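Blr3880 protein (Bradyrhizobium japonicum, PDB 2OOD) probably catalyses the zinc-dependent hydrolytic deamination of guanine to xanthine and ammonia, a step of purine breakdown. Local coordinates at residues 36-41 with 402-407; 280-285 with 306-311; 144-149 with 187-192. All coordinates share one frame; numbering follows the deposited sequence.

From the N terminus, the strand at 36-41 opens contact 1, which closes only at 402-407, after the whole catalytic barrel has been traversed. Contacts 3 and 2 both lie within this large loop and follow one another without crossing. Contact 3 closes first, joining helix 143-156 to helix 179-193 on the outside of the barrel. Contact 2 comes later and ties helix 279-288 to the turn and short helix at 306-311. None of the three touches another; the centres of contacts 1 and 2 are about 34 Å apart, on opposite sides of the chain's centre. Contact 1 thus joins the terminal parts, whereas contacts 2 and 3 fasten successive units of the barrel.

Contact 1: residues 36-41 with 402-407; sequences GLMVVT and KEADFV
The selenomethionine M38 reaches from strand 36-41 to the aromatic ring of F406, and, two residues further along strand 36-41, V40 meets A404. Both contacts are made by side chains alone, with no hydrogen bond joining the segments. M38 runs outward with CG anti to the backbone N (chi1 -178°) and then bends at its third torsion, which brings the terminal methyl to the side of the ring that carries CD2 and CE2. M38 CE lies 3.3 Å from F406 CE2 and 3.5 Å from F406 CD2, approaching obliquely. The selenium stands further back, with M38 SE 5.3 Å from the centroid of the F406 ring and 30° off its normal, a Met-aromatic contact led by the methyl. F406 itself approaches from the opposite direction. A404, at the centre of an inverse gamma turn, presents its methyl to both neighbours: V40 CG1 is 3.4 Å from A404 CB, and M38 CE is 3.9 Å from the same methyl. This buried apolar cluster continues onto I8, I45, F48 and F398, while W457 stacks on the ring of F406.

The character changes on the far side of segment 402-407. E403 and D405 alternate with A404 and F406, and their CB atoms point away from strand 36-41. Their carboxylates share R198 in salt bridges, E403 also binding R159. At the more open end T41 and K402 are only partly buried and stand clear of the cluster. Strand 36-41 belongs to a four-stranded sheet, whereas F406 begins a strand that pairs with 70-81 and 453-458. Apolar contact between a strand of one sheet and the turn and strand start leading into another is characteristic of the small beta-sandwich domain that accompanies the metal-dependent barrel in amidohydrolases.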
ATOM      1  N   GLY A  36      15.517  21.936 -18.724  1.00 39.69           N
ATOM      2  CA  GLY A  36      15.317  21.691 -20.137  1.00 39.24           C
ATOM      3  C   GLY A  36      14.087  22.359 -20.703  1.00 40.49           C
ATOM      4  O   GLY A  36      13.270  22.923 -19.970  1.00 40.24           O
ATOM      5  N   LEU A  37      13.951  22.287 -22.022  1.00 40.21           N
ATOM      6  CA  LEU A  37      12.823  22.892 -22.706  1.00 40.77           C
ATOM      7  C   LEU A  37      12.248  21.941 -23.741  1.00 41.91           C
ATOM      8  O   LEU A  37      12.969  21.351 -24.544  1.00 41.35           O
ATOM      9  CB  LEU A  37      13.259  24.193 -23.385  1.00 41.91           C
ATOM     10  CG  LEU A  37      12.230  24.919 -24.258  1.00 42.66           C
ATOM     11  CD1 LEU A  37      11.061  25.381 -23.405  1.00 42.55           C
ATOM     12  CD2 LEU A  37      12.889  26.108 -24.940  1.00 43.31           C
HETATM   13  N   MSE A  38      10.933  21.789 -23.711  1.00 44.49           N
HETATM   14  CA  MSE A  38      10.248  20.921 -24.647  1.00 45.42           C
HETATM   15  C   MSE A  38       9.329  21.803 -25.485  1.00 45.28           C
HETATM   16  O   MSE A  38       8.493  22.530 -24.949  1.00 44.80           O
HETATM   17  CB  MSE A  38       9.440  19.871 -23.879  1.00 49.98           C
HETATM   18  CG  MSE A  38       8.705  18.867 -24.747  1.00 57.19           C
HETATM   19 SE   MSE A  38       7.816  17.491 -23.627  1.00 68.07          SE
HETATM   20  CE  MSE A  38       6.011  18.279 -23.474  1.00 67.15           C
ATOM     21  N   VAL A  39       9.505  21.746 -26.801  1.00 43.61           N
ATOM     22  CA  VAL A  39       8.712  22.541 -27.724  1.00 41.40           C
ATOM     23  C   VAL A  39       7.637  21.666 -28.353  1.00 42.20           C
ATOM     24  O   VAL A  39       7.936  20.793 -29.173  1.00 42.83           O
ATOM     25  CB  VAL A  39       9.610  23.140 -28.835  1.00 40.03           C
ATOM     26  CG1 VAL A  39       8.770  23.869 -29.852  1.00 37.87           C
ATOM     27  CG2 VAL A  39      10.633  24.082 -28.220  1.00 37.52           C
ATOM     28  N   VAL A  40       6.386  21.901 -27.971  1.00 42.06           N
ATOM     29  CA  VAL A  40       5.266  21.117 -28.486  1.00 40.83           C
ATOM     30  C   VAL A  40       4.404  21.948 -29.435  1.00 42.22           C
ATOM     31  O   VAL A  40       3.976  23.046 -29.086  1.00 42.83           O
ATOM     32  CB  VAL A  40       4.366  20.626 -27.331  1.00 38.65           C
ATOM     33  CG1 VAL A  40       3.461  19.514 -27.812  1.00 36.83           C
ATOM     34  CG2 VAL A  40       5.210  20.176 -26.176  1.00 36.97           C
ATOM     35  N   THR A  41       4.148  21.423 -30.629  1.00 42.56           N
ATOM     36  CA  THR A  41       3.319  22.123 -31.609  1.00 44.21           C
ATOM     37  C   THR A  41       2.069  21.305 -31.901  1.00 45.31           C
ATOM     38  O   THR A  41       2.149  20.218 -32.483  1.00 44.45           O
ATOM     39  CB  THR A  41       4.072  22.354 -32.940  1.00 44.77           C
ATOM     40  OG1 THR A  41       5.124  23.308 -32.734  1.00 45.09           O
ATOM     41  CG2 THR A  41       3.119  22.879 -34.005  1.00 44.75           C
ATOM     42  N   LYS A 402       6.606  12.363 -30.719  1.00 39.93           N
ATOM     43  CA  LYS A 402       5.674  11.677 -29.843  1.00 39.51           C
ATOM     44  C   LYS A 402       4.637  12.647 -29.306  1.00 40.00           C
ATOM     45  O   LYS A 402       4.839  13.863 -29.315  1.00 39.82           O
ATOM     46  CB  LYS A 402       6.424  11.001 -28.692  1.00 40.07           C
ATOM     47  CG  LYS A 402       7.220   9.789 -29.149  1.00 40.41           C
ATOM     48  CD  LYS A 402       7.757   8.970 -27.999  1.00 39.54           C
ATOM     49  CE  LYS A 402       8.342   7.663 -28.519  1.00 38.61           C
ATOM     50  NZ  LYS A 402       8.838   6.781 -27.431  1.00 37.88           N
ATOM     51  N   GLU A 403       3.518  12.104 -28.852  1.00 39.02           N
ATOM     52  CA  GLU A 403       2.452  12.924 -28.318  1.00 38.18           C
ATOM     53  C   GLU A 403       2.882  13.454 -26.949  1.00 37.86           C
ATOM     54  O   GLU A 403       3.507  12.745 -26.163  1.00 38.38           O
ATOM     55  CB  GLU A 403       1.181  12.085 -28.270  1.00 37.87           C
ATOM     56  CG  GLU A 403       0.969  11.378 -29.601  1.00 38.04           C
ATOM     57  CD  GLU A 403      -0.336  10.631 -29.693  1.00 39.35           C
ATOM     58  OE1 GLU A 403      -0.678   9.904 -28.740  1.00 41.02           O
ATOM     59  OE2 GLU A 403      -1.017  10.760 -30.732  1.00 41.23           O
ATOM     60  N   ALA A 404       2.564  14.714 -26.680  1.00 37.25           N
ATOM     61  CA  ALA A 404       2.972  15.354 -25.440  1.00 35.95           C
ATOM     62  C   ALA A 404       2.080  15.181 -24.223  1.00 36.30           C
ATOM     63  O   ALA A 404       1.384  16.112 -23.828  1.00 37.84           O
ATOM     64  CB  ALA A 404       3.202  16.834 -25.691  1.00 34.48           C
ATOM     65  N   ASP A 405       2.093  13.993 -23.626  1.00 36.61           N
ATOM     66  CA  ASP A 405       1.323  13.750 -22.406  1.00 34.66           C
ATOM     67  C   ASP A 405       2.374  13.767 -21.311  1.00 33.64           C
ATOM     68  O   ASP A 405       3.400  13.116 -21.448  1.00 33.90           O
ATOM     69  CB  ASP A 405       0.650  12.377 -22.427  1.00 33.64           C
ATOM     70  CG  ASP A 405      -0.442  12.276 -23.465  1.00 35.06           C
ATOM     71  OD1 ASP A 405      -0.814  13.323 -24.023  1.00 35.70           O
ATOM     72  OD2 ASP A 405      -0.937  11.155 -23.717  1.00 35.36           O
ATOM     73  N   PHE A 406       2.157  14.516 -20.240  1.00 31.41           N
ATOM     74  CA  PHE A 406       3.153  14.523 -19.182  1.00 31.81           C
ATOM     75  C   PHE A 406       2.611  14.920 -17.826  1.00 32.18           C
ATOM     76  O   PHE A 406       1.497  15.427 -17.713  1.00 31.52           O
ATOM     77  CB  PHE A 406       4.350  15.402 -19.568  1.00 31.99           C
ATOM     78  CG  PHE A 406       3.989  16.811 -19.956  1.00 33.71           C
ATOM     79  CD1 PHE A 406       4.035  17.841 -19.020  1.00 33.71           C
ATOM     80  CD2 PHE A 406       3.602  17.113 -21.261  1.00 33.93           C
ATOM     81  CE1 PHE A 406       3.701  19.153 -19.383  1.00 33.31           C
ATOM     82  CE2 PHE A 406       3.267  18.421 -21.624  1.00 33.96           C
ATOM     83  CZ  PHE A 406       3.319  19.434 -20.683  1.00 33.05           C
ATOM     84  N   VAL A 407       3.411  14.672 -16.797  1.00 31.70           N
ATOM     85  CA  VAL A 407       3.014  14.959 -15.430  1.00 31.44           C
ATOM     86  C   VAL A 407       4.086  15.725 -14.676  1.00 32.07           C
ATOM     87  O   VAL A 407       5.272  15.435 -14.793  1.00 33.41           O
ATOM     88  CB  VAL A 407       2.720  13.638 -14.659  1.00 31.31           C
ATOM     89  CG1 VAL A 407       2.529  13.916 -13.185  1.00 31.58           C
ATOM     90  CG2 VAL A 407       1.477  12.969 -15.220  1.00 31.23           C
TER

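Contact 2: residues 280-285 with 306-311; sequences NEFRRM and LFRLGR
F282 of helix 279-288 sends its ring into the angle formed by F307, R308 and R311, and the whole contact hangs on this one side chain. From CB, which points toward segment 306-311, the first torsion places CG anti to the carbonyl carbon (chi1 -87°) and carries the ring away from its own helix. At the first ring position on one side, F282 CD2 lies 3.7 Å from R311 CG, part of the aliphatic stem of that arginine. The next atom is shared: F282 CE2 is 4.1 Å from R311 CG and 4.0 Å from R308 NH1. At the tip, F282 CZ meets F307 CE1 at 4.0 Å, near the plane of the F282 ring.

The two arginines use different parts of themselves. R308 brings its guanidinium to the ring edge, so that F282 CE2 lies over one face of the guanidinium, the two planes being 70° apart. R311 offers methylene carbon only; its charged end turns away through bends at chi2 and chi3 to form salt bridges with E366 and D314. F307 is secured by other partners, its ring stacked with F294 and its carbonyl oxygen bonded to N349. The backbone is turned tightly here: R308 centres an inverse gamma turn and occupies the N-cap position of helix 309-312.

L277 and A312 also border the F282 ring, extending the apolar surroundings. The side chain of F307 is about 12 Å from the bound guanine, so the contact lies near the catalytic site without lining it. Helix 279-288 connects strands 269-272 and 291-294, and its packing against the segment that leads toward strand 320-323 belongs to the beta-alpha units of the amidohydrolase TIM barrel.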
ATOM      1  N   ASN A 280       7.162 -22.022 -19.114  1.00 38.91           N
ATOM      2  CA  ASN A 280       6.885 -22.374 -20.493  1.00 39.69           C
ATOM      3  C   ASN A 280       5.950 -21.321 -21.085  1.00 39.65           C
ATOM      4  O   ASN A 280       6.175 -20.828 -22.193  1.00 38.77           O
ATOM      5  CB  ASN A 280       6.234 -23.761 -20.562  1.00 42.28           C
ATOM      6  CG  ASN A 280       5.880 -24.166 -21.978  1.00 44.32           C
ATOM      7  OD1 ASN A 280       6.704 -24.062 -22.885  1.00 46.54           O
ATOM      8  ND2 ASN A 280       4.655 -24.637 -22.175  1.00 45.50           N
ATOM      9  N   GLU A 281       4.906 -20.974 -20.340  1.00 38.25           N
ATOM     10  CA  GLU A 281       3.957 -19.973 -20.804  1.00 37.12           C
ATOM     11  C   GLU A 281       4.658 -18.629 -20.998  1.00 36.27           C
ATOM     12  O   GLU A 281       4.384 -17.918 -21.960  1.00 35.88           O
ATOM     13  CB  GLU A 281       2.783 -19.850 -19.821  1.00 36.69           C
ATOM     14  CG  GLU A 281       1.802 -21.018 -19.917  1.00 37.40           C
ATOM     15  CD  GLU A 281       0.704 -20.963 -18.870  1.00 38.91           C
ATOM     16  OE1 GLU A 281       1.035 -20.985 -17.664  1.00 40.21           O
ATOM     17  OE2 GLU A 281      -0.488 -20.903 -19.250  1.00 38.87           O
ATOM     18  N   PHE A 282       5.573 -18.283 -20.099  1.00 35.23           N
ATOM     19  CA  PHE A 282       6.297 -17.029 -20.241  1.00 34.61           C
ATOM     20  C   PHE A 282       7.127 -17.084 -21.517  1.00 36.27           C
ATOM     21  O   PHE A 282       7.089 -16.155 -22.323  1.00 36.76           O
ATOM     22  CB  PHE A 282       7.217 -16.778 -19.043  1.00 33.02           C
ATOM     23  CG  PHE A 282       6.550 -16.069 -17.895  1.00 32.37           C
ATOM     24  CD1 PHE A 282       5.945 -14.833 -18.076  1.00 32.28           C
ATOM     25  CD2 PHE A 282       6.564 -16.613 -16.618  1.00 32.47           C
ATOM     26  CE1 PHE A 282       5.365 -14.147 -17.000  1.00 31.32           C
ATOM     27  CE2 PHE A 282       5.985 -15.930 -15.538  1.00 32.11           C
ATOM     28  CZ  PHE A 282       5.389 -14.695 -15.738  1.00 31.02           C
ATOM     29  N   ARG A 283       7.875 -18.171 -21.708  1.00 36.55           N
ATOM     30  CA  ARG A 283       8.703 -18.302 -22.900  1.00 36.81           C
ATOM     31  C   ARG A 283       7.888 -18.211 -24.183  1.00 36.19           C
ATOM     32  O   ARG A 283       8.337 -17.615 -25.155  1.00 36.61           O
ATOM     33  CB  ARG A 283       9.489 -19.618 -22.888  1.00 37.72           C
ATOM     34  CG  ARG A 283      10.698 -19.637 -21.950  1.00 41.36           C
ATOM     35  CD  ARG A 283      11.626 -20.827 -22.245  1.00 45.52           C
ATOM     36  NE  ARG A 283      10.905 -22.105 -22.222  1.00 49.29           N
ATOM     37  CZ  ARG A 283      10.667 -22.825 -21.123  1.00 50.88           C
ATOM     38  NH1 ARG A 283      11.108 -22.407 -19.935  1.00 52.54           N
ATOM     39  NH2 ARG A 283       9.954 -23.948 -21.208  1.00 51.14           N
ATOM     40  N   ARG A 284       6.697 -18.798 -24.194  1.00 35.67           N
ATOM     41  CA  ARG A 284       5.858 -18.762 -25.386  1.00 36.42           C
ATOM     42  C   ARG A 284       5.434 -17.334 -25.713  1.00 39.08           C
ATOM     43  O   ARG A 284       5.473 -16.917 -26.872  1.00 38.94           O
ATOM     44  CB  ARG A 284       4.616 -19.641 -25.204  1.00 35.26           C
ATOM     45  CG  ARG A 284       4.929 -21.093 -24.901  1.00 33.46           C
ATOM     46  CD  ARG A 284       4.008 -22.011 -25.653  1.00 32.37           C
ATOM     47  NE  ARG A 284       2.621 -21.899 -25.222  1.00 33.62           N
ATOM     48  CZ  ARG A 284       2.163 -22.367 -24.066  1.00 34.80           C
ATOM     49  NH1 ARG A 284       2.988 -22.972 -23.224  1.00 33.82           N
ATOM     50  NH2 ARG A 284       0.876 -22.251 -23.764  1.00 35.56           N
HETATM   51  N   MSE A 285       5.023 -16.584 -24.695  1.00 40.13           N
HETATM   52  CA  MSE A 285       4.606 -15.202 -24.908  1.00 41.11           C
HETATM   53  C   MSE A 285       5.788 -14.384 -25.420  1.00 41.29           C
HETATM   54  O   MSE A 285       5.665 -13.630 -26.383  1.00 40.73           O
HETATM   55  CB  MSE A 285       4.078 -14.605 -23.608  1.00 43.50           C
HETATM   56  CG  MSE A 285       2.860 -15.328 -23.079  1.00 48.91           C
HETATM   57 SE   MSE A 285       2.228 -14.565 -21.397  1.00 54.74          SE
HETATM   58  CE  MSE A 285       1.332 -12.989 -22.128  1.00 56.79           C
ATOM     59  N   LEU A 306       1.869 -13.548  -5.553  1.00 32.97           N
ATOM     60  CA  LEU A 306       3.020 -12.751  -5.955  1.00 31.48           C
ATOM     61  C   LEU A 306       3.467 -13.017  -7.388  1.00 30.48           C
ATOM     62  O   LEU A 306       4.008 -14.076  -7.697  1.00 29.43           O
ATOM     63  CB  LEU A 306       4.189 -13.015  -5.002  1.00 30.76           C
ATOM     64  CG  LEU A 306       3.946 -12.832  -3.500  1.00 30.31           C
ATOM     65  CD1 LEU A 306       5.169 -13.292  -2.734  1.00 30.42           C
ATOM     66  CD2 LEU A 306       3.641 -11.381  -3.187  1.00 29.85           C
ATOM     67  N   PHE A 307       3.234 -12.042  -8.259  1.00 29.78           N
ATOM     68  CA  PHE A 307       3.629 -12.139  -9.656  1.00 29.61           C
ATOM     69  C   PHE A 307       5.141 -12.304  -9.713  1.00 29.79           C
ATOM     70  O   PHE A 307       5.872 -11.569  -9.064  1.00 29.85           O
ATOM     71  CB  PHE A 307       3.218 -10.866 -10.395  1.00 28.39           C
ATOM     72  CG  PHE A 307       3.682 -10.810 -11.818  1.00 27.56           C
ATOM     73  CD1 PHE A 307       3.087 -11.597 -12.793  1.00 25.38           C
ATOM     74  CD2 PHE A 307       4.728  -9.975 -12.187  1.00 26.57           C
ATOM     75  CE1 PHE A 307       3.530 -11.552 -14.113  1.00 25.71           C
ATOM     76  CE2 PHE A 307       5.178  -9.925 -13.507  1.00 26.05           C
ATOM     77  CZ  PHE A 307       4.576 -10.716 -14.467  1.00 25.14           C
ATOM     78  N   ARG A 308       5.609 -13.263 -10.501  1.00 30.87           N
ATOM     79  CA  ARG A 308       7.040 -13.518 -10.616  1.00 31.96           C
ATOM     80  C   ARG A 308       7.723 -12.521 -11.551  1.00 32.20           C
ATOM     81  O   ARG A 308       8.067 -12.829 -12.690  1.00 32.05           O
ATOM     82  CB  ARG A 308       7.265 -14.959 -11.082  1.00 30.98           C
ATOM     83  CG  ARG A 308       6.730 -16.002 -10.101  1.00 32.17           C
ATOM     84  CD  ARG A 308       6.438 -17.322 -10.786  1.00 31.64           C
ATOM     85  NE  ARG A 308       7.634 -17.906 -11.370  1.00 31.32           N
ATOM     86  CZ  ARG A 308       7.640 -18.699 -12.437  1.00 30.71           C
ATOM     87  NH1 ARG A 308       6.512 -19.006 -13.054  1.00 28.29           N
ATOM     88  NH2 ARG A 308       8.784 -19.190 -12.880  1.00 30.74           N
ATOM     89  N   LEU A 309       7.919 -11.315 -11.039  1.00 32.20           N
ATOM     90  CA  LEU A 309       8.542 -10.239 -11.788  1.00 33.73           C
ATOM     91  C   LEU A 309       9.910 -10.618 -12.348  1.00 34.73           C
ATOM     92  O   LEU A 309      10.227 -10.297 -13.495  1.00 35.64           O
ATOM     93  CB  LEU A 309       8.660  -9.005 -10.890  1.00 32.68           C
ATOM     94  CG  LEU A 309       9.289  -7.741 -11.473  1.00 32.69           C
ATOM     95  CD1 LEU A 309       8.547  -7.328 -12.737  1.00 31.93           C
ATOM     96  CD2 LEU A 309       9.253  -6.642 -10.428  1.00 31.97           C
ATOM     97  N   GLY A 310      10.718 -11.296 -11.539  1.00 34.44           N
ATOM     98  CA  GLY A 310      12.042 -11.696 -11.982  1.00 34.79           C
ATOM     99  C   GLY A 310      12.070 -12.664 -13.155  1.00 34.60           C
ATOM    100  O   GLY A 310      13.059 -12.720 -13.890  1.00 33.89           O
ATOM    101  N   ARG A 311      10.995 -13.425 -13.339  1.00 33.75           N
ATOM    102  CA  ARG A 311      10.924 -14.396 -14.427  1.00 35.16           C
ATOM    103  C   ARG A 311      10.522 -13.731 -15.738  1.00 35.21           C
ATOM    104  O   ARG A 311      11.080 -14.037 -16.792  1.00 35.27           O
ATOM    105  CB  ARG A 311       9.917 -15.505 -14.093  1.00 35.90           C
ATOM    106  CG  ARG A 311       9.945 -16.710 -15.034  1.00 37.10           C
ATOM    107  CD  ARG A 311      10.856 -17.816 -14.502  1.00 39.93           C
ATOM    108  NE  ARG A 311      12.264 -17.436 -14.509  1.00 42.14           N
ATOM    109  CZ  ARG A 311      12.997 -17.321 -15.614  1.00 43.84           C
ATOM    110  NH1 ARG A 311      12.449 -17.569 -16.805  1.00 44.06           N
ATOM    111  NH2 ARG A 311      14.273 -16.943 -15.530  1.00 44.51           N
TER

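Contact 3: residues 144-149 with 187-192; sequences VATEEL and KRLIAQ
The carboxylate of E147 meets the guanidinium of R188 at its edge, not over a face, and the two planes stand 68° apart. They bridge adjacent, nearly parallel helices on the outside of the TIM barrel, whose short segments run at 6° to one another with axes 11.3 Å apart. A single oxygen accepts both bonds. R188 NH2 approaches E147 OE2 nearly along its C-O axis at 2.9 Å, but the bond is bent at the hydrogen (140°) and E147 OE2 is tilted from the guanidinium plane, while the bond from R188 NH1 to E147 OE2, at 3.1 Å, is weak. The other oxygen, OE1, is taken by R113 of helix 113-129, and the carboxylate therefore lies between two arginines, which would be expected to stabilise its negative charge. E147 extends beyond CG to reach R188, whose chain bends at chi3 to turn its guanidinium toward the acid.

Replacing E147 by an alanine would probably leave R188 without its carboxylate, take one of two acidic partners from R113 and open a gap beside L189, since CG is lost along with the carboxylate.

Beside the salt bridge the contact is apolar. L189 holds CG anti to the carbonyl carbon and divides its two methyls between neighbouring residues of helix 143-156, while L164 and Y201 of the barrel strands also touch it. T146 turns its hydroxyl to T139 and leaves its methyl for L189. L189 CD2 lies 3.9 Å from E147 CG, and L189 CD1 lies 3.9 Å from T146 CG2.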
ATOM      1  N   VAL A 144     -22.979   0.417 -24.577  1.00 38.27           N
ATOM      2  CA  VAL A 144     -23.169   1.749 -23.999  1.00 37.98           C
ATOM      3  C   VAL A 144     -21.914   2.268 -23.292  1.00 38.41           C
ATOM      4  O   VAL A 144     -21.348   3.293 -23.681  1.00 38.29           O
ATOM      5  CB  VAL A 144     -24.340   1.744 -22.987  1.00 37.83           C
ATOM      6  CG1 VAL A 144     -24.510   3.116 -22.365  1.00 36.95           C
ATOM      7  CG2 VAL A 144     -25.614   1.319 -23.678  1.00 36.07           C
ATOM      8  N   ALA A 145     -21.487   1.553 -22.252  1.00 38.11           N
ATOM      9  CA  ALA A 145     -20.307   1.936 -21.489  1.00 36.64           C
ATOM     10  C   ALA A 145     -19.103   2.188 -22.396  1.00 37.36           C
ATOM     11  O   ALA A 145     -18.346   3.133 -22.180  1.00 37.85           O
ATOM     12  CB  ALA A 145     -19.981   0.859 -20.474  1.00 36.25           C
ATOM     13  N   THR A 146     -18.921   1.351 -23.411  1.00 36.93           N
ATOM     14  CA  THR A 146     -17.800   1.531 -24.327  1.00 37.66           C
ATOM     15  C   THR A 146     -17.935   2.799 -25.170  1.00 38.58           C
ATOM     16  O   THR A 146     -16.951   3.512 -25.392  1.00 39.16           O
ATOM     17  CB  THR A 146     -17.649   0.329 -25.286  1.00 37.63           C
ATOM     18  OG1 THR A 146     -17.294  -0.836 -24.533  1.00 38.17           O
ATOM     19  CG2 THR A 146     -16.562   0.601 -26.322  1.00 35.53           C
ATOM     20  N   GLU A 147     -19.146   3.078 -25.643  1.00 38.08           N
ATOM     21  CA  GLU A 147     -19.378   4.263 -26.463  1.00 38.44           C
ATOM     22  C   GLU A 147     -19.106   5.522 -25.650  1.00 38.31           C
ATOM     23  O   GLU A 147     -18.379   6.408 -26.097  1.00 38.40           O
ATOM     24  CB  GLU A 147     -20.815   4.287 -26.988  1.00 37.36           C
ATOM     25  CG  GLU A 147     -21.187   3.092 -27.844  1.00 38.28           C
ATOM     26  CD  GLU A 147     -22.682   3.003 -28.101  1.00 38.64           C
ATOM     27  OE1 GLU A 147     -23.443   3.615 -27.322  1.00 39.91           O
ATOM     28  OE2 GLU A 147     -23.098   2.314 -29.063  1.00 37.36           O
ATOM     29  N   GLU A 148     -19.683   5.596 -24.453  1.00 37.08           N
ATOM     30  CA  GLU A 148     -19.485   6.762 -23.601  1.00 37.04           C
ATOM     31  C   GLU A 148     -18.019   6.987 -23.238  1.00 36.42           C
ATOM     32  O   GLU A 148     -17.593   8.128 -23.080  1.00 36.43           O
ATOM     33  CB  GLU A 148     -20.315   6.640 -22.321  1.00 37.57           C
ATOM     34  CG  GLU A 148     -21.816   6.768 -22.533  1.00 38.89           C
ATOM     35  CD  GLU A 148     -22.197   8.039 -23.278  1.00 39.63           C
ATOM     36  OE1 GLU A 148     -21.676   9.117 -22.925  1.00 40.22           O
ATOM     37  OE2 GLU A 148     -23.025   7.962 -24.211  1.00 39.81           O
ATOM     38  N   LEU A 149     -17.250   5.905 -23.110  1.00 36.23           N
ATOM     39  CA  LEU A 149     -15.835   6.013 -22.760  1.00 35.84           C
ATOM     40  C   LEU A 149     -15.002   6.585 -23.899  1.00 36.35           C
ATOM     41  O   LEU A 149     -14.191   7.485 -23.698  1.00 37.06           O
ATOM     42  CB  LEU A 149     -15.263   4.651 -22.350  1.00 33.42           C
ATOM     43  CG  LEU A 149     -13.737   4.644 -22.179  1.00 31.85           C
ATOM     44  CD1 LEU A 149     -13.341   5.509 -21.002  1.00 30.93           C
ATOM     45  CD2 LEU A 149     -13.245   3.232 -21.983  1.00 31.06           C
ATOM     46  N   LYS A 187     -17.943  -5.354 -33.886  1.00 42.14           N
ATOM     47  CA  LYS A 187     -17.701  -5.000 -35.278  1.00 41.88           C
ATOM     48  C   LYS A 187     -18.121  -3.549 -35.512  1.00 41.82           C
ATOM     49  O   LYS A 187     -17.434  -2.783 -36.202  1.00 40.59           O
ATOM     50  CB  LYS A 187     -18.496  -5.944 -36.188  1.00 42.09           C
ATOM     51  CG  LYS A 187     -17.971  -6.035 -37.608  1.00 44.42           C
ATOM     52  CD  LYS A 187     -16.642  -6.788 -37.669  1.00 46.89           C
ATOM     53  CE  LYS A 187     -15.999  -6.692 -39.065  1.00 47.84           C
ATOM     54  NZ  LYS A 187     -16.881  -7.200 -40.165  1.00 49.82           N
ATOM     55  N   ARG A 188     -19.251  -3.174 -34.924  1.00 41.01           N
ATOM     56  CA  ARG A 188     -19.760  -1.819 -35.058  1.00 40.64           C
ATOM     57  C   ARG A 188     -18.831  -0.833 -34.364  1.00 41.60           C
ATOM     58  O   ARG A 188     -18.454   0.192 -34.940  1.00 42.09           O
ATOM     59  CB  ARG A 188     -21.161  -1.719 -34.443  1.00 40.27           C
ATOM     60  CG  ARG A 188     -21.739  -0.313 -34.438  1.00 39.11           C
ATOM     61  CD  ARG A 188     -23.214  -0.330 -34.083  1.00 39.12           C
ATOM     62  NE  ARG A 188     -23.446  -0.642 -32.676  1.00 41.46           N
ATOM     63  CZ  ARG A 188     -23.062   0.134 -31.663  1.00 42.39           C
ATOM     64  NH1 ARG A 188     -22.417   1.275 -31.897  1.00 43.35           N
ATOM     65  NH2 ARG A 188     -23.332  -0.224 -30.410  1.00 42.41           N
ATOM     66  N   LEU A 189     -18.459  -1.159 -33.127  1.00 40.70           N
ATOM     67  CA  LEU A 189     -17.599  -0.298 -32.330  1.00 39.65           C
ATOM     68  C   LEU A 189     -16.224  -0.105 -32.951  1.00 40.26           C
ATOM     69  O   LEU A 189     -15.641   0.976 -32.845  1.00 40.78           O
ATOM     70  CB  LEU A 189     -17.477  -0.856 -30.912  1.00 37.53           C
ATOM     71  CG  LEU A 189     -18.814  -0.972 -30.175  1.00 35.47           C
ATOM     72  CD1 LEU A 189     -18.600  -1.649 -28.839  1.00 34.69           C
ATOM     73  CD2 LEU A 189     -19.431   0.402 -29.991  1.00 33.41           C
ATOM     74  N   ILE A 190     -15.703  -1.143 -33.598  1.00 40.01           N
ATOM     75  CA  ILE A 190     -14.398  -1.037 -34.245  1.00 40.55           C
ATOM     76  C   ILE A 190     -14.525  -0.039 -35.390  1.00 41.54           C
ATOM     77  O   ILE A 190     -13.609   0.738 -35.665  1.00 42.14           O
ATOM     78  CB  ILE A 190     -13.924  -2.397 -34.815  1.00 40.40           C
ATOM     79  CG1 ILE A 190     -13.625  -3.363 -33.661  1.00 39.79           C
ATOM     80  CG2 ILE A 190     -12.693  -2.199 -35.687  1.00 38.30           C
ATOM     81  CD1 ILE A 190     -13.387  -4.797 -34.084  1.00 40.19           C
ATOM     82  N   ALA A 191     -15.682  -0.065 -36.043  1.00 42.38           N
ATOM     83  CA  ALA A 191     -15.968   0.830 -37.156  1.00 41.46           C
ATOM     84  C   ALA A 191     -15.948   2.273 -36.678  1.00 42.35           C
ATOM     85  O   ALA A 191     -15.156   3.088 -37.155  1.00 42.77           O
ATOM     86  CB  ALA A 191     -17.330   0.497 -37.745  1.00 40.47           C
ATOM     87  N   GLN A 192     -16.818   2.573 -35.721  1.00 42.68           N
ATOM     88  CA  GLN A 192     -16.930   3.919 -35.170  1.00 44.28           C
ATOM     89  C   GLN A 192     -15.734   4.490 -34.422  1.00 43.30           C
ATOM     90  O   GLN A 192     -15.505   5.699 -34.478  1.00 43.73           O
ATOM     91  CB  GLN A 192     -18.128   4.008 -34.230  1.00 46.53           C
ATOM     92  CG  GLN A 192     -19.467   4.000 -34.919  1.00 51.17           C
ATOM     93  CD  GLN A 192     -20.553   4.557 -34.024  1.00 53.57           C
ATOM     94  OE1 GLN A 192     -20.320   5.529 -33.287  1.00 54.80           O
ATOM     95  NE2 GLN A 192     -21.751   3.961 -34.085  1.00 54.98           N
TER